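Local structure of serine protease pet (Escherichia coli, 4OM9) at residues D15-N19 with V47-S51; I131-G135 with V214-E219. The protein is a secreted autotransporter enterotoxin with a serine protease domain carried on a long beta-helix, and probably acts by cleaving host proteins such as alpha-fodrin. One frame throughout, in Å; residues are numbered along the deposited sequence.

How the contacts relate
Both contacts belong to the immunoglobulin A1 protease region, whose clan points to a chymotrypsin-like fold of two beta-barrels. Contact 1 fastens a loop to the end of the N-terminal helix 10-17, beside strands 143-151 and 172-185; contact 2 joins the end of helix 127-134 to the turn after strand 211-216. In both, an asparagine side chain makes two hydrogen bonds to main-chain atoms across the gap: N19 to the loop, N217 to the helix end. The centres of contact 1 and contact 2 lie about 19 Å apart and their nearest atoms about 7 Å apart, without touching. Neither includes the GDSG sequence, which in chymotrypsin-like enzymes carries the nucleophilic serine and presumably does so here, shortly before strand 211-216.

Contact 1 of 2, residues D15-N19 with V47-S51; sequences DLAQN and VPDFS
F50 meets the end of helix 10-17 with the whole near side of its side chain. Its CB sits 3.4 Å from A17 O, and CG stays close to the same carbonyl. Farther out, CD2 lies between both carbonyls, 3.1 Å from L16 O, and CE2 reaches L16 O at 3.0 Å, with the oxygen at the ring edge and near its plane. CE2 also touches L16 CD1 at 4.1 Å. The ring takes this course because CG is anti to the carbonyl carbon (chi1 -62°), while P48 CB from its own segment covers one ring face near the rim. L16 CD1 completes the apolar patch by reaching V47 CG1 at 3.9 Å, and F148 and V150 of strand 143-151 extend it into what is probably the second barrel of the chymotrypsin-like fold.

Beyond the helix, N19 adopts a left-handed backbone conformation and turns its amide to the loop. Its OD1 accepts a hydrogen bond from F50 N (2.9 Å, N-H...O angle 160°), which arrives in the carbonyl plane on a lone pair. On the other branch, N19 ND2 donates to P48 O at 2.9 Å, tilted somewhat from the amide plane, and bonds to F23 O as well. An Asx turn, in which D49 OD1 receives S51 N, follows at once. A water donates a hydrogen bond to A17 O and reaches F50 O only weakly.

A single amide therefore serves a backbone donor and a backbone acceptor two residues apart in a loop without regular structure. Since exchanging its oxygen and nitrogen would set acceptor against acceptor and donor against donor, these bonds fix both its position and its flip.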
loop_
_atom_site.group_PDB
_atom_site.type_symbol
_atom_site.label_atom_id
_atom_site.label_comp_id
_atom_site.label_asym_id
_atom_site.label_seq_id
_atom_site.Cartn_x
_atom_site.Cartn_y
_atom_site.Cartn_z
ATOM N N ASP A 15 10.749 -12.462 -14.129
ATOM C CA ASP A 15 9.621 -11.975 -13.333
ATOM C C ASP A 15 8.500 -13.014 -13.320
ATOM O O ASP A 15 7.883 -13.259 -12.282
ATOM C CB ASP A 15 9.076 -10.640 -13.880
ATOM C CG ASP A 15 9.703 -9.406 -13.217
ATOM O OD1 ASP A 15 10.459 -9.544 -12.242
ATOM O OD2 ASP A 15 9.427 -8.271 -13.698
ATOM N N LEU A 16 8.244 -13.613 -14.480
ATOM C CA LEU A 16 7.161 -14.577 -14.611
ATOM C C LEU A 16 7.457 -15.842 -13.810
ATOM O O LEU A 16 6.575 -16.364 -13.139
ATOM C CB LEU A 16 6.919 -14.932 -16.081
ATOM C CG LEU A 16 5.873 -16.000 -16.411
ATOM C CD1 LEU A 16 4.540 -15.736 -15.735
ATOM C CD2 LEU A 16 5.685 -16.092 -17.916
ATOM N N ALA A 17 8.691 -16.330 -13.893
ATOM C CA ALA A 17 9.039 -17.593 -13.249
ATOM C C ALA A 17 9.056 -17.415 -11.741
ATOM O O ALA A 17 8.785 -18.344 -11.006
ATOM C CB ALA A 17 10.397 -18.115 -13.734
ATOM N N GLN A 18 9.352 -16.204 -11.282
ATOM C CA GLN A 18 9.589 -16.010 -9.867
ATOM C C GLN A 18 8.428 -15.262 -9.236
ATOM O O GLN A 18 8.518 -14.812 -8.087
ATOM C CB GLN A 18 10.931 -15.291 -9.676
ATOM C CG GLN A 18 12.070 -16.069 -10.363
ATOM C CD GLN A 18 13.380 -15.331 -10.369
ATOM O OE1 GLN A 18 13.690 -14.580 -9.435
ATOM N NE2 GLN A 18 14.172 -15.539 -11.422
ATOM N N ASN A 19 7.331 -15.162 -9.993
ATOM C CA ASN A 19 6.120 -14.484 -9.529
ATOM C C ASN A 19 6.410 -13.072 -8.988
ATOM O O ASN A 19 5.935 -12.676 -7.918
ATOM C CB ASN A 19 5.412 -15.324 -8.463
ATOM C CG ASN A 19 4.725 -16.549 -9.044
ATOM O OD1 ASN A 19 4.958 -17.669 -8.596
ATOM N ND2 ASN A 19 3.874 -16.344 -10.033
ATOM N N VAL A 47 -2.035 -16.184 -13.598
ATOM C CA VAL A 47 -0.637 -16.588 -13.532
ATOM C C VAL A 47 -0.488 -17.727 -12.533
ATOM O O VAL A 47 -1.048 -17.676 -11.441
ATOM C CB VAL A 47 0.285 -15.412 -13.125
ATOM C CG1 VAL A 47 1.729 -15.862 -12.989
ATOM C CG2 VAL A 47 0.173 -14.284 -14.141
ATOM N N PRO A 48 0.260 -18.767 -12.907
ATOM C CA PRO A 48 0.506 -19.868 -11.962
ATOM C C PRO A 48 1.244 -19.401 -10.718
ATOM O O PRO A 48 1.880 -18.342 -10.729
ATOM C CB PRO A 48 1.383 -20.842 -12.759
ATOM C CG PRO A 48 1.129 -20.486 -14.215
ATOM C CD PRO A 48 0.868 -19.003 -14.226
ATOM N N ASP A 49 1.146 -20.180 -9.647
ATOM C CA ASP A 49 2.041 -20.024 -8.516
ATOM C C ASP A 49 3.189 -20.991 -8.748
ATOM O O ASP A 49 3.018 -22.212 -8.694
ATOM C CB ASP A 49 1.322 -20.302 -7.190
ATOM C CG ASP A 49 2.218 -20.085 -5.964
ATOM O OD1 ASP A 49 3.434 -20.364 -6.025
ATOM O OD2 ASP A 49 1.694 -19.633 -4.924
ATOM N N PHE A 50 4.363 -20.449 -9.011
ATOM C CA PHE A 50 5.528 -21.287 -9.231
ATOM C C PHE A 50 6.349 -21.623 -7.975
ATOM O O PHE A 50 7.490 -22.088 -8.089
ATOM C CB PHE A 50 6.444 -20.630 -10.246
ATOM C CG PHE A 50 5.815 -20.450 -11.587
ATOM C CD1 PHE A 50 5.369 -21.551 -12.306
ATOM C CD2 PHE A 50 5.674 -19.175 -12.141
ATOM C CE1 PHE A 50 4.794 -21.390 -13.546
ATOM C CE2 PHE A 50 5.108 -19.012 -13.397
ATOM C CZ PHE A 50 4.667 -20.114 -14.102
ATOM N N SER A 51 5.799 -21.422 -6.785
ATOM C CA SER A 51 6.626 -21.644 -5.595
ATOM C C SER A 51 6.874 -23.136 -5.268
ATOM O O SER A 51 7.683 -23.430 -4.414
ATOM C CB SER A 51 6.027 -20.935 -4.383
ATOM O OG SER A 51 4.681 -21.310 -4.176
HETATM O O HOH W 1 9.293 -19.212 -8.151
#

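Contact 2 of 2, residues I131-G135 with V214-E219; sequences IDRYG and VFDNKE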
loop_
_atom_site.group_PDB
_atom_site.type_symbol
_atom_site.label_atom_id
_atom_site.label_comp_id
_atom_site.label_asym_id
_atom_site.label_seq_id
_atom_site.Cartn_x
_atom_site.Cartn_y
_atom_site.Cartn_z
ATOM N N ILE A 131 -8.534 -32.256 -23.674
ATOM C CA ILE A 131 -8.653 -31.006 -24.403
ATOM C C ILE A 131 -9.728 -30.124 -23.775
ATOM O O ILE A 131 -9.494 -28.946 -23.526
ATOM C CB ILE A 131 -8.979 -31.251 -25.891
ATOM C CG1 ILE A 131 -7.771 -31.880 -26.594
ATOM C CG2 ILE A 131 -9.406 -29.938 -26.579
ATOM C CD1 ILE A 131 -8.098 -32.587 -27.875
ATOM N N ASP A 132 -10.887 -30.706 -23.486
ATOM C CA ASP A 132 -11.983 -29.965 -22.873
ATOM C C ASP A 132 -11.665 -29.513 -21.432
ATOM O O ASP A 132 -12.096 -28.437 -21.021
ATOM C CB ASP A 132 -13.264 -30.805 -22.920
ATOM C CG ASP A 132 -13.817 -30.954 -24.353
ATOM O OD1 ASP A 132 -13.693 -29.993 -25.151
ATOM O OD2 ASP A 132 -14.370 -32.025 -24.695
ATOM N N ARG A 133 -10.891 -30.305 -20.684
ATOM C CA ARG A 133 -10.554 -29.954 -19.305
ATOM C C ARG A 133 -9.445 -28.901 -19.214
ATOM O O ARG A 133 -9.453 -28.055 -18.321
ATOM C CB ARG A 133 -10.133 -31.201 -18.505
ATOM C CG ARG A 133 -9.687 -30.870 -17.073
ATOM C CD ARG A 133 -9.586 -32.086 -16.168
ATOM N NE ARG A 133 -10.846 -32.811 -16.057
ATOM C CZ ARG A 133 -11.860 -32.426 -15.291
ATOM N NH1 ARG A 133 -11.766 -31.312 -14.579
ATOM N NH2 ARG A 133 -12.970 -33.148 -15.242
ATOM N N TYR A 134 -8.491 -28.944 -20.137
ATOM C CA TYR A 134 -7.337 -28.063 -20.038
ATOM C C TYR A 134 -7.141 -27.132 -21.231
ATOM O O TYR A 134 -6.140 -26.409 -21.302
ATOM C CB TYR A 134 -6.070 -28.893 -19.841
ATOM C CG TYR A 134 -6.103 -29.799 -18.636
ATOM C CD1 TYR A 134 -5.854 -29.313 -17.352
ATOM C CD2 TYR A 134 -6.384 -31.138 -18.778
ATOM C CE1 TYR A 134 -5.866 -30.152 -16.267
ATOM C CE2 TYR A 134 -6.412 -31.965 -17.711
ATOM C CZ TYR A 134 -6.157 -31.480 -16.461
ATOM O OH TYR A 134 -6.194 -32.361 -15.407
ATOM N N GLY A 135 -8.087 -27.140 -22.166
ATOM C CA GLY A 135 -7.997 -26.277 -23.332
ATOM C C GLY A 135 -8.277 -24.816 -23.060
ATOM O O GLY A 135 -9.060 -24.466 -22.175
ATOM N N VAL A 214 -0.372 -26.941 -16.431
ATOM C CA VAL A 214 -1.468 -26.903 -17.357
ATOM C C VAL A 214 -2.715 -26.600 -16.525
ATOM O O VAL A 214 -2.736 -26.886 -15.337
ATOM C CB VAL A 214 -1.488 -28.233 -18.148
ATOM C CG1 VAL A 214 -2.784 -28.966 -18.017
ATOM C CG2 VAL A 214 -1.071 -28.003 -19.585
ATOM N N PHE A 215 -3.712 -25.942 -17.099
ATOM C CA PHE A 215 -4.750 -25.322 -16.279
ATOM C C PHE A 215 -6.122 -25.946 -16.476
ATOM O O PHE A 215 -6.683 -25.928 -17.575
ATOM C CB PHE A 215 -4.801 -23.821 -16.572
ATOM C CG PHE A 215 -5.857 -23.070 -15.797
ATOM C CD1 PHE A 215 -5.610 -22.623 -14.505
ATOM C CD2 PHE A 215 -7.083 -22.778 -16.378
ATOM C CE1 PHE A 215 -6.574 -21.918 -13.794
ATOM C CE2 PHE A 215 -8.052 -22.071 -15.680
ATOM C CZ PHE A 215 -7.792 -21.638 -14.372
ATOM N N ASP A 216 -6.654 -26.481 -15.385
ATOM C CA ASP A 216 -7.945 -27.161 -15.350
ATOM C C ASP A 216 -9.092 -26.159 -15.450
ATOM O O ASP A 216 -9.243 -25.302 -14.576
ATOM C CB ASP A 216 -8.030 -27.979 -14.053
ATOM C CG ASP A 216 -9.273 -28.866 -13.960
ATOM O OD1 ASP A 216 -10.371 -28.464 -14.416
ATOM O OD2 ASP A 216 -9.140 -29.972 -13.377
ATOM N N ASN A 217 -9.884 -26.285 -16.519
ATOM C CA ASN A 217 -11.046 -25.430 -16.846
ATOM C C ASN A 217 -12.165 -25.383 -15.831
ATOM O O ASN A 217 -12.828 -24.363 -15.677
ATOM C CB ASN A 217 -11.697 -25.898 -18.161
ATOM C CG ASN A 217 -11.189 -25.161 -19.349
ATOM O OD1 ASN A 217 -10.879 -23.970 -19.265
ATOM N ND2 ASN A 217 -11.092 -25.853 -20.477
ATOM N N LYS A 218 -12.421 -26.527 -15.206
ATOM C CA LYS A 218 -13.617 -26.704 -14.399
ATOM C C LYS A 218 -13.309 -26.492 -12.934
ATOM O O LYS A 218 -14.173 -26.103 -12.157
ATOM C CB LYS A 218 -14.199 -28.099 -14.613
ATOM C CG LYS A 218 -14.444 -28.456 -16.067
ATOM C CD LYS A 218 -15.418 -27.498 -16.723
ATOM C CE LYS A 218 -15.896 -28.035 -18.060
ATOM N NZ LYS A 218 -14.779 -28.235 -19.020
ATOM N N GLU A 219 -12.065 -26.764 -12.560
ATOM C CA GLU A 219 -11.645 -26.635 -11.175
ATOM C C GLU A 219 -10.928 -25.315 -10.968
ATOM O O GLU A 219 -10.637 -24.936 -9.841
ATOM C CB GLU A 219 -10.745 -27.806 -10.781
ATOM C CG GLU A 219 -11.333 -29.177 -11.079
ATOM C CD GLU A 219 -12.371 -29.628 -10.058
ATOM O OE1 GLU A 219 -13.292 -28.849 -9.740
ATOM O OE2 GLU A 219 -12.264 -30.775 -9.573
HETATM O O HOH W 2 -3.786 -25.430 -19.937
HETATM O O HOH W 3 -7.677 -24.580 -19.335
#
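The charged end of R133 meets D216 through NH1, which stands 3.2 Å from OD1 and equally far from OD2 of the carboxylate. Both oxygens are approached on their syn side, somewhat out of the carboxylate plane and in bent bonds, and the guanidinium and carboxylate planes are turned 69° apart, so this is a salt bridge of one nitrogen across two oxygens and not a flat, two-nitrogen pairing. The bend at chi3 (-58°) folds the arginine chain, and CG and CD also lie alongside the carboxylate. D216 OD1 further accepts K218 N and E219 N, the first closing an Asx turn and the two together an Asx motif, so three donors converge on it and would be expected to favour its negative charge.

The helix end itself is met by N217. Its backbone N donates to R133 O at 2.6 Å, nearly straight, while its ND2 bridges D132 O (2.8 Å) and G135 O (3.0 Å). The first of these carbonyls is approached from above its plane, the second on a lone pair. In the probable two-barrel, chymotrypsin-like fold, helix 127-134 belongs to the connection between the barrels, and this turn links strands 211-216 and 221-232 of the antiparallel second sheet.

Y134 lies against the strand just before the turn. Its CA points a C-H at F215 O, 3.3 Å off, and its ring CE1 comes 3.8 Å from D216 CB. R133 CG rests over one face of the ring. A water bridges the two segments, donating to Y134 O and accepting from F215 N.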